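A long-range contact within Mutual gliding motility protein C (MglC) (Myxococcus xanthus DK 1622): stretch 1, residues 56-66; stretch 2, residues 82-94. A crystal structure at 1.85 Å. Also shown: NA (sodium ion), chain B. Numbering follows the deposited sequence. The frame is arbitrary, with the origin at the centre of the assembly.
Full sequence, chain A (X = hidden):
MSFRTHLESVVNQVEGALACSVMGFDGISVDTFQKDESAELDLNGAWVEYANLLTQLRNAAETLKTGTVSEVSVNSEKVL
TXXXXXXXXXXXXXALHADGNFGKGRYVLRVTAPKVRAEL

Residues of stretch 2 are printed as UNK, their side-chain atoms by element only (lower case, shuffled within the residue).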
ATOM      1  N   GLN A  56     -10.735  -7.350   2.529  1.00 32.13           N
ATOM      2  CA  GLN A  56      -9.423  -7.402   1.831  1.00 33.12           C
ATOM      3  C   GLN A  56      -8.349  -6.714   2.684  1.00 30.84           C
ATOM      4  O   GLN A  56      -7.206  -7.205   2.681  1.00 29.19           O
ATOM      5  CB  GLN A  56      -9.544  -6.792   0.435  1.00 34.09           C
ATOM      6  CG  GLN A  56     -10.579  -7.482  -0.442  1.00 40.10           C
ATOM      7  CD  GLN A  56     -10.520  -8.988  -0.333  1.00 43.96           C
ATOM      8  OE1 GLN A  56      -9.472  -9.609  -0.517  1.00 52.70           O
ATOM      9  NE2 GLN A  56     -11.659  -9.594  -0.033  1.00 46.28           N
ATOM     10  N   LEU A  57      -8.692  -5.635   3.398  1.00 31.13           N
ATOM     11  CA  LEU A  57      -7.761  -4.959   4.342  1.00 31.79           C
ATOM     12  C   LEU A  57      -7.221  -5.995   5.333  1.00 30.05           C
ATOM     13  O   LEU A  57      -5.998  -6.076   5.495  1.00 29.69           O
ATOM     14  CB  LEU A  57      -8.474  -3.825   5.091  1.00 33.40           C
ATOM     15  CG  LEU A  57      -8.782  -2.579   4.267  1.00 36.60           C
ATOM     16  CD1 LEU A  57      -9.620  -1.595   5.067  1.00 36.07           C
ATOM     17  CD2 LEU A  57      -7.505  -1.913   3.795  1.00 41.12           C
ATOM     18  N   ARG A  58      -8.107  -6.765   5.968  1.00 31.36           N
ATOM     19  CA  ARG A  58      -7.710  -7.738   7.020  1.00 31.01           C
ATOM     20  C   ARG A  58      -6.873  -8.857   6.380  1.00 28.42           C
ATOM     21  O   ARG A  58      -5.931  -9.330   7.036  1.00 32.95           O
ATOM     22  CB  ARG A  58      -8.937  -8.271   7.763  1.00 34.20           C
ATOM     23  CG  ARG A  58      -8.603  -9.002   9.058  1.00 38.68           C
ATOM     24  CD  ARG A  58      -9.328 -10.332   9.179  1.00 40.53           C
ATOM     25  NE  ARG A  58      -8.916 -11.233   8.109  1.00 42.48           N
ATOM     26  CZ  ARG A  58      -7.862 -12.047   8.147  1.00 41.78           C
ATOM     27  NH1 ARG A  58      -7.097 -12.119   9.225  1.00 41.97           N
ATOM     28  NH2 ARG A  58      -7.580 -12.799   7.097  1.00 44.02           N
ATOM     29  N   ASN A  59      -7.187  -9.259   5.145  1.00 29.90           N
ATOM     30  CA  ASN A  59      -6.416 -10.301   4.411  1.00 30.34           C
ATOM     31  C   ASN A  59      -4.985  -9.797   4.180  1.00 29.61           C
ATOM     32  O   ASN A  59      -4.039 -10.523   4.532  1.00 31.11           O
ATOM     33  CB  ASN A  59      -7.078 -10.691   3.088  1.00 31.97           C
ATOM     34  CG  ASN A  59      -8.368 -11.467   3.262  1.00 34.58           C
ATOM     35  OD1 ASN A  59      -8.639 -12.027   4.325  1.00 38.27           O
ATOM     36  ND2 ASN A  59      -9.171 -11.508   2.215  1.00 37.90           N
ATOM     37  N   ALA A  60      -4.828  -8.605   3.598  1.00 28.79           N
ATOM     38  CA  ALA A  60      -3.510  -8.001   3.283  1.00 29.88           C
ATOM     39  C   ALA A  60      -2.754  -7.689   4.583  1.00 27.54           C
ATOM     40  O   ALA A  60      -1.513  -7.834   4.599  1.00 27.47           O
ATOM     41  CB  ALA A  60      -3.688  -6.771   2.427  1.00 30.04           C
ATOM     42  N   ALA A  61      -3.472  -7.300   5.640  1.00 26.23           N
ATOM     43  CA  ALA A  61      -2.899  -6.950   6.963  1.00 27.59           C
ATOM     44  C   ALA A  61      -2.085  -8.124   7.523  1.00 26.07           C
ATOM     45  O   ALA A  61      -1.094  -7.871   8.231  1.00 27.35           O
ATOM     46  CB  ALA A  61      -3.998  -6.536   7.912  1.00 29.45           C
ATOM     47  N   GLU A  62      -2.466  -9.364   7.210  1.00 25.61           N
ATOM     48  CA  GLU A  62      -1.747 -10.583   7.677  1.00 27.04           C
ATOM     49  C   GLU A  62      -0.249 -10.474   7.353  1.00 24.76           C
ATOM     50  O   GLU A  62       0.565 -10.966   8.154  1.00 26.56           O
ATOM     51  CB  GLU A  62      -2.370 -11.833   7.055  1.00 29.45           C
ATOM     52  CG  GLU A  62      -3.721 -12.181   7.652  1.00 32.90           C
ATOM     53  CD  GLU A  62      -3.670 -12.984   8.941  1.00 38.70           C
ATOM     54  OE1 GLU A  62      -2.580 -13.480   9.301  1.00 49.74           O
ATOM     55  OE2 GLU A  62      -4.722 -13.111   9.586  1.00 43.90           O
ATOM     56  N   THR A  63       0.118  -9.836   6.239  1.00 25.82           N
ATOM     57  CA  THR A  63       1.536  -9.714   5.795  1.00 26.43           C
ATOM     58  C   THR A  63       2.353  -8.920   6.827  1.00 25.56           C
ATOM     59  O   THR A  63       3.576  -9.152   6.900  1.00 24.88           O
ATOM     60  CB  THR A  63       1.649  -9.128   4.381  1.00 26.78           C
ATOM     61  OG1 THR A  63       1.210  -7.770   4.381  1.00 27.17           O
ATOM     62  CG2 THR A  63       0.872  -9.922   3.351  1.00 26.97           C
ATOM     63  N   LEU A  64       1.719  -8.046   7.617  1.00 25.83           N
ATOM     64  CA  LEU A  64       2.406  -7.238   8.667  1.00 27.08           C
ATOM     65  C   LEU A  64       3.079  -8.131   9.716  1.00 26.34           C
ATOM     66  O   LEU A  64       4.017  -7.648  10.367  1.00 26.60           O
ATOM     67  CB  LEU A  64       1.398  -6.315   9.352  1.00 27.16           C
ATOM     68  CG  LEU A  64       0.899  -5.142   8.517  1.00 26.56           C
ATOM     69  CD1 LEU A  64      -0.357  -4.547   9.136  1.00 28.57           C
ATOM     70  CD2 LEU A  64       1.988  -4.087   8.376  1.00 26.84           C
ATOM     71  N   LYS A  65       2.600  -9.360   9.909  1.00 28.89           N
ATOM     72  CA  LYS A  65       3.155 -10.305  10.917  1.00 32.02           C
ATOM     73  C   LYS A  65       4.550 -10.797  10.506  1.00 32.00           C
ATOM     74  O   LYS A  65       5.258 -11.318  11.385  1.00 34.07           O
ATOM     75  CB  LYS A  65       2.212 -11.494  11.112  1.00 35.98           C
ATOM     76  CG  LYS A  65       0.873 -11.142  11.739  1.00 36.43           C
ATOM     77  CD  LYS A  65       0.080 -12.363  12.142  1.00 41.25           C
ATOM     78  CE  LYS A  65      -1.409 -12.148  12.040  1.00 44.41           C
ATOM     79  NZ  LYS A  65      -2.161 -13.410  12.218  1.00 46.96           N
ATOM     80  N   THR A  66       4.932 -10.670   9.232  1.00 30.43           N
ATOM     81  CA  THR A  66       6.293 -11.030   8.753  1.00 33.57           C
ATOM     82  C   THR A  66       7.264  -9.927   9.179  1.00 32.45           C
ATOM     83  O   THR A  66       6.853  -8.758   9.157  1.00 32.83           O
ATOM     84  CB  THR A  66       6.345 -11.238   7.235  1.00 34.19           C
ATOM     85  OG1 THR A  66       6.169  -9.964   6.620  1.00 39.56           O
ATOM     86  CG2 THR A  66       5.308 -12.213   6.733  1.00 32.21           C
ATOM     87  N   UNK A  82      -3.675   2.897   4.943  1.00 22.77           N
ATOM     88  CA  UNK A  82      -2.310   2.633   5.470  1.00 24.38           C
ATOM     89  C   UNK A  82      -2.499   1.821   6.741  1.00 22.97           C
ATOM     90  O   UNK A  82      -3.307   2.206   7.585  1.00 23.79           O
ATOM     91  c   UNK A  82      -1.545   3.932   5.781  1.00 28.99           C
ATOM     92  c   UNK A  82      -0.083   3.640   6.070  1.00 33.72           C
ATOM     93  c   UNK A  82      -1.690   4.963   4.680  1.00 31.94           C
ATOM     94  N   UNK A  83      -1.739   0.730   6.864  1.00 22.60           N
ATOM     95  CA  UNK A  83      -1.849  -0.156   8.009  1.00 23.27           C
ATOM     96  C   UNK A  83      -0.461  -0.473   8.553  1.00 21.98           C
ATOM     97  O   UNK A  83       0.476  -0.657   7.777  1.00 22.75           O
ATOM     98  c   UNK A  83      -4.118  -2.855   4.588  1.00 33.19           C
ATOM     99 se   UNK A  83      -4.679  -2.915   6.466  1.00 31.18          SE
ATOM    100  c   UNK A  83      -3.986  -1.254   7.191  1.00 28.17           C
ATOM    101  c   UNK A  83      -2.556  -1.449   7.604  1.00 25.18           C
ATOM    102  N   UNK A  84      -0.367  -0.545   9.888  1.00 22.92           N
ATOM    103  CA  UNK A  84       0.845  -0.944  10.586  1.00 23.19           C
ATOM    104  C   UNK A  84       0.488  -1.909  11.721  1.00 23.52           C
ATOM    105  O   UNK A  84      -0.653  -1.856  12.222  1.00 23.36           O
ATOM    106  n   UNK A  84       5.846   1.504  10.100  1.00 30.59           N
ATOM    107  n   UNK A  84       3.956   2.744   9.610  1.00 30.62           N
ATOM    108  c   UNK A  84       1.584   0.270  11.160  1.00 24.43           C
ATOM    109  c   UNK A  84       5.203   2.370   9.335  1.00 29.34           C
ATOM    110  c   UNK A  84       2.234   1.151  10.105  1.00 25.63           C
ATOM    111  c   UNK A  84       3.132   2.225  10.688  1.00 28.27           C
ATOM    112  n   UNK A  84       5.818   2.899   8.298  1.00 31.56           N
ATOM    113  N   UNK A  85       1.446  -2.749  12.116  1.00 24.53           N
ATOM    114  CA  UNK A  85       1.287  -3.755  13.194  1.00 26.20           C
ATOM    115  C   UNK A  85       1.357  -3.058  14.555  1.00 26.95           C
ATOM    116  O   UNK A  85       2.260  -2.236  14.753  1.00 29.54           O
ATOM    117  c   UNK A  85       2.394  -4.805  13.058  1.00 27.30           C
ATOM    118  c   UNK A  85       2.203  -6.064  13.898  1.00 30.42           C
ATOM    119  c   UNK A  85       0.985  -6.842  13.424  1.00 31.93           C
ATOM    120  c   UNK A  85       3.450  -6.932  13.850  1.00 32.18           C
ATOM    121  N   UNK A  86       0.442  -3.381  15.469  1.00 29.57           N
ATOM    122  CA  UNK A  86       0.495  -2.855  16.866  1.00 32.20           C
ATOM    123  C   UNK A  86       0.747  -4.007  17.853  1.00 33.90           C
ATOM    124  O   UNK A  86       1.322  -3.732  18.914  1.00 38.26           O
ATOM    125  c   UNK A  86      -0.744  -2.012  17.223  1.00 38.37           C
ATOM    126  c   UNK A  86      -2.037  -2.701  16.859  1.00 39.82           C
ATOM    127  c   UNK A  86      -0.683  -0.637  16.576  1.00 45.51           C
ATOM    128  N   UNK A  87       0.360  -5.243  17.528  1.00 33.99           N
ATOM    129  CA  UNK A  87       0.672  -6.449  18.343  1.00 37.97           C
ATOM    130  C   UNK A  87       0.460  -7.703  17.501  1.00 36.93           C
ATOM    131  O   UNK A  87      -0.045  -7.620  16.387  1.00 36.00           O
ATOM    132  c   UNK A  87      -0.152  -6.468  19.617  1.00 39.72           C
ATOM    133  o   UNK A  87      -1.444  -7.011  19.392  1.00 40.66           O
ATOM    134  N   UNK A  88       0.831  -8.909  17.987  1.00 41.66           N
ATOM    135  CA  UNK A  88       0.568 -10.136  17.234  1.00 42.17           C
ATOM    136  C   UNK A  88      -0.919 -10.326  16.885  1.00 39.96           C
ATOM    137  O   UNK A  88      -1.196 -11.070  15.964  1.00 43.51           O
ATOM    138  c   UNK A  88       1.066 -11.251  18.171  1.00 44.23           C
ATOM    139  c   UNK A  88       2.089 -10.562  19.056  1.00 44.87           C
ATOM    140  c   UNK A  88       1.547  -9.161  19.248  1.00 42.38           C
ATOM    141  N   UNK A  89      -1.827  -9.645  17.597  1.00 38.31           N
ATOM    142  CA  UNK A  89      -3.300  -9.817  17.467  1.00 39.50           C
ATOM    143  C   UNK A  89      -3.967  -8.606  16.797  1.00 34.82           C
ATOM    144  O   UNK A  89      -5.128  -8.763  16.376  1.00 31.95           O
ATOM    145  c   UNK A  89      -3.462 -11.289  19.557  1.00 49.65           C
ATOM    146  c   UNK A  89      -3.949 -10.045  18.834  1.00 44.54           C
ATOM    147  o   UNK A  89      -3.355 -11.233  20.795  1.00 58.98           O
ATOM    148  o   UNK A  89      -3.191 -12.304  18.878  1.00 51.84           O
ATOM    149  N   UNK A  90      -3.298  -7.449  16.699  1.00 33.87           N
ATOM    150  CA  UNK A  90      -3.945  -6.165  16.314  1.00 30.44           C
ATOM    151  C   UNK A  90      -3.106  -5.380  15.301  1.00 28.09           C
ATOM    152  O   UNK A  90      -1.854  -5.378  15.375  1.00 28.32           O
ATOM    153  c   UNK A  90      -5.346  -6.878  20.812  1.00 46.23           C
ATOM    154  c   UNK A  90      -6.376  -6.303  18.320  1.00 40.02           C
ATOM    155  c   UNK A  90      -7.171  -6.928  19.267  1.00 43.91           C
ATOM    156  c   UNK A  90      -5.062  -5.963  18.594  1.00 37.61           C
ATOM    157  c   UNK A  90      -6.659  -7.212  20.519  1.00 48.20           C
ATOM    158  c   UNK A  90      -4.199  -5.302  17.551  1.00 33.11           C
ATOM    159  c   UNK A  90      -4.562  -6.260  19.851  1.00 43.47           C
ATOM    160  o   UNK A  90      -7.440  -7.820  21.458  1.00 54.57           O
ATOM    161  N   UNK A  91      -3.794  -4.689  14.393  1.00 25.97           N
ATOM    162  CA  UNK A  91      -3.177  -3.709  13.466  1.00 25.41           C
ATOM    163  C   UNK A  91      -3.946  -2.391  13.525  1.00 25.75           C
ATOM    164  O   UNK A  91      -5.116  -2.346  13.945  1.00 28.15           O
ATOM    165  c   UNK A  91      -4.370  -4.613  11.361  1.00 27.62           C
ATOM    166  c   UNK A  91      -4.952  -5.856  11.565  1.00 28.24           C
ATOM    167  c   UNK A  91      -6.723  -5.319  10.049  1.00 30.32           C
ATOM    168  c   UNK A  91      -4.981  -3.730  10.479  1.00 26.81           C
ATOM    169  c   UNK A  91      -3.076  -4.252  12.041  1.00 26.30           C
ATOM    170  c   UNK A  91      -6.153  -4.084   9.825  1.00 29.88           C
ATOM    171  c   UNK A  91      -6.128  -6.201  10.920  1.00 29.16           C
ATOM    172  N   UNK A  92      -3.251  -1.339  13.111  1.00 25.25           N
ATOM    173  CA  UNK A  92      -3.731   0.057  13.063  1.00 25.79           C
ATOM    174  C   UNK A  92      -4.040   0.375  11.600  1.00 25.76           C
ATOM    175  O   UNK A  92      -3.183   0.064  10.758  1.00 28.53           O
ATOM    176  c   UNK A  92      -2.591   0.910  13.622  1.00 30.21           C
ATOM    177  c   UNK A  92      -1.596   3.078  14.299  1.00 34.03           C
ATOM    178  c   UNK A  92      -4.008   2.626  14.788  1.00 30.39           C
ATOM    179  c   UNK A  92      -2.864   2.394  13.816  1.00 31.23           C
ATOM    180  N   UNK A  93      -5.218   0.920  11.298  1.00 25.46           N
ATOM    181  CA  UNK A  93      -5.616   1.244   9.896  1.00 26.93           C
ATOM    182  C   UNK A  93      -6.097   2.695   9.832  1.00 26.12           C
ATOM    183  O   UNK A  93      -6.981   3.075  10.618  1.00 28.99           O
ATOM    184  c   UNK A  93      -6.662   0.263   9.325  1.00 30.30           C
ATOM    185  c   UNK A  93      -7.834   0.041  10.258  1.00 33.81           C
ATOM    186  c   UNK A  93      -7.150   0.695   7.948  1.00 29.64           C
ATOM    187  N   UNK A  94      -5.502   3.466   8.921  1.00 22.82           N
ATOM    188  CA  UNK A  94      -5.967   4.808   8.512  1.00 24.37           C
ATOM    189  C   UNK A  94      -6.609   4.692   7.129  1.00 23.66           C
ATOM    190  O   UNK A  94      -5.963   4.136   6.217  1.00 23.79           O
ATOM    191  c   UNK A  94      -3.738   7.927   7.791  1.00 28.79           C
ATOM    192  c   UNK A  94      -6.102   7.897   8.619  1.00 28.01           C
ATOM    193  c   UNK A  94      -4.773   5.765   8.494  1.00 25.73           C
ATOM    194  c   UNK A  94      -5.031   7.129   7.858  1.00 26.79           C
TER
HETATM  195 NA    NA B 201       6.149  -6.768  10.335  1.00 30.00          NA
HETATM  196  O   HOH W   1      -3.205 -13.162  15.287  1.00 64.49           O
HETATM  197  O   HOH W   2       6.719  -7.913  12.452  1.00 46.69           O
HETATM  198  O   HOH W   3       5.765  -4.758  11.565  1.00 33.93           O

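Position 82 has three side-chain carbons, one carrying the other two. The CA-to-CB bond points away from stretch 1, and the side chain does not touch it. This is Val82.

Position 83 has two carbons, a selenium and a final carbon in an unbranched chain. The CA-to-CB bond points toward stretch 1. The selenium at 83 is 3.6 Å from Leu57 O and 4.0 Å from Ala61 CB. That is the pattern of selenomethionine, listed here as Met83. Met83 CE reaches Leu57 CD2 at 3.6 Å.

Position 84 has three carbons, a nitrogen, then a carbon carrying two more nitrogens. The CA-to-CB bond points away from stretch 1, but the backbone is touched: Leu64 CD1 is 3.8 Å from C of 84. The guanidinium marks Arg84.

Position 85 has four carbons, forked at the second. The CA-to-CB bond points toward stretch 1, and CB of 85 is 4.1 Å from Leu64 CB. One carbon at the end of the fork of 85 is 3.6 Å from Leu64 O. It is Leu85, and that carbon is CD2. The same Leu64 O binds the sodium ion NA at 2.3 Å.

Position 86 has one carbon carrying two others, out of reach of stretch 1. It is Val86. The chain turns a corner here.

Position 87 has one carbon and one oxygen, also out of reach. It is Ser87.

Position 88 has three carbons closing a ring onto the backbone N. The backbone O of 88 is 4.1 Å from Lys65 CE. It is Pro88. Water 1 joins the two residues, its O donating to Pro88 O at 3.0 Å and accepting from Lys65 NZ at 3.3 Å.

Position 89 has two carbons, the second carrying two oxygens. The CA-to-CB bond points away from stretch 1. This carboxylate is Asp89. Asp89 N donates to Ser87 OG at 3.2 Å.

Position 90 has one carbon, then a six-carbon ring bearing an oxygen, out of reach of stretch 1. It is Tyr90.

Position 91 has one carbon and a six-carbon ring without oxygen. The CA-to-CB bond points toward stretch 1. Ala61 CB sits over one face of the ring of 91, 3.6 Å from its centroid and 7° off the normal, a CH-pi contact. It is Phe91. Arg58 CA is 4.0 Å from Phe91 CZ.

Position 92 has four carbons, forked at the second, with CA-to-CB pointing away. It is Leu92.

Position 93 has one carbon carrying two others. CA-to-CB points toward stretch 1, and one outer carbon of 93 is 4.4 Å from Leu57 CD1. It is Val93; that carbon is CG2.

Position 94 has four carbons, forked at the second, out of reach. It is Leu94.

The contact is mainly apolar, with no direct hydrogen bond between the stretches. The two strands pair through backbone hydrogen bonds such as Arg84 N to Leu92 O, 3.0 Å. Alternation along them turns the CA-to-CB bonds of Met83, Leu85, Phe91 and Val93 toward stretch 1. Those of Leu57, Ala61 and Leu64 point back. Leu64 has the largest covered area in stretch 1; Leu64 CD1 lies 4.1 Å from Met83 CB and 4.0 Å from Phe91 CB.

Stretch 2 (82-94) VMRLVSPDYFLVL
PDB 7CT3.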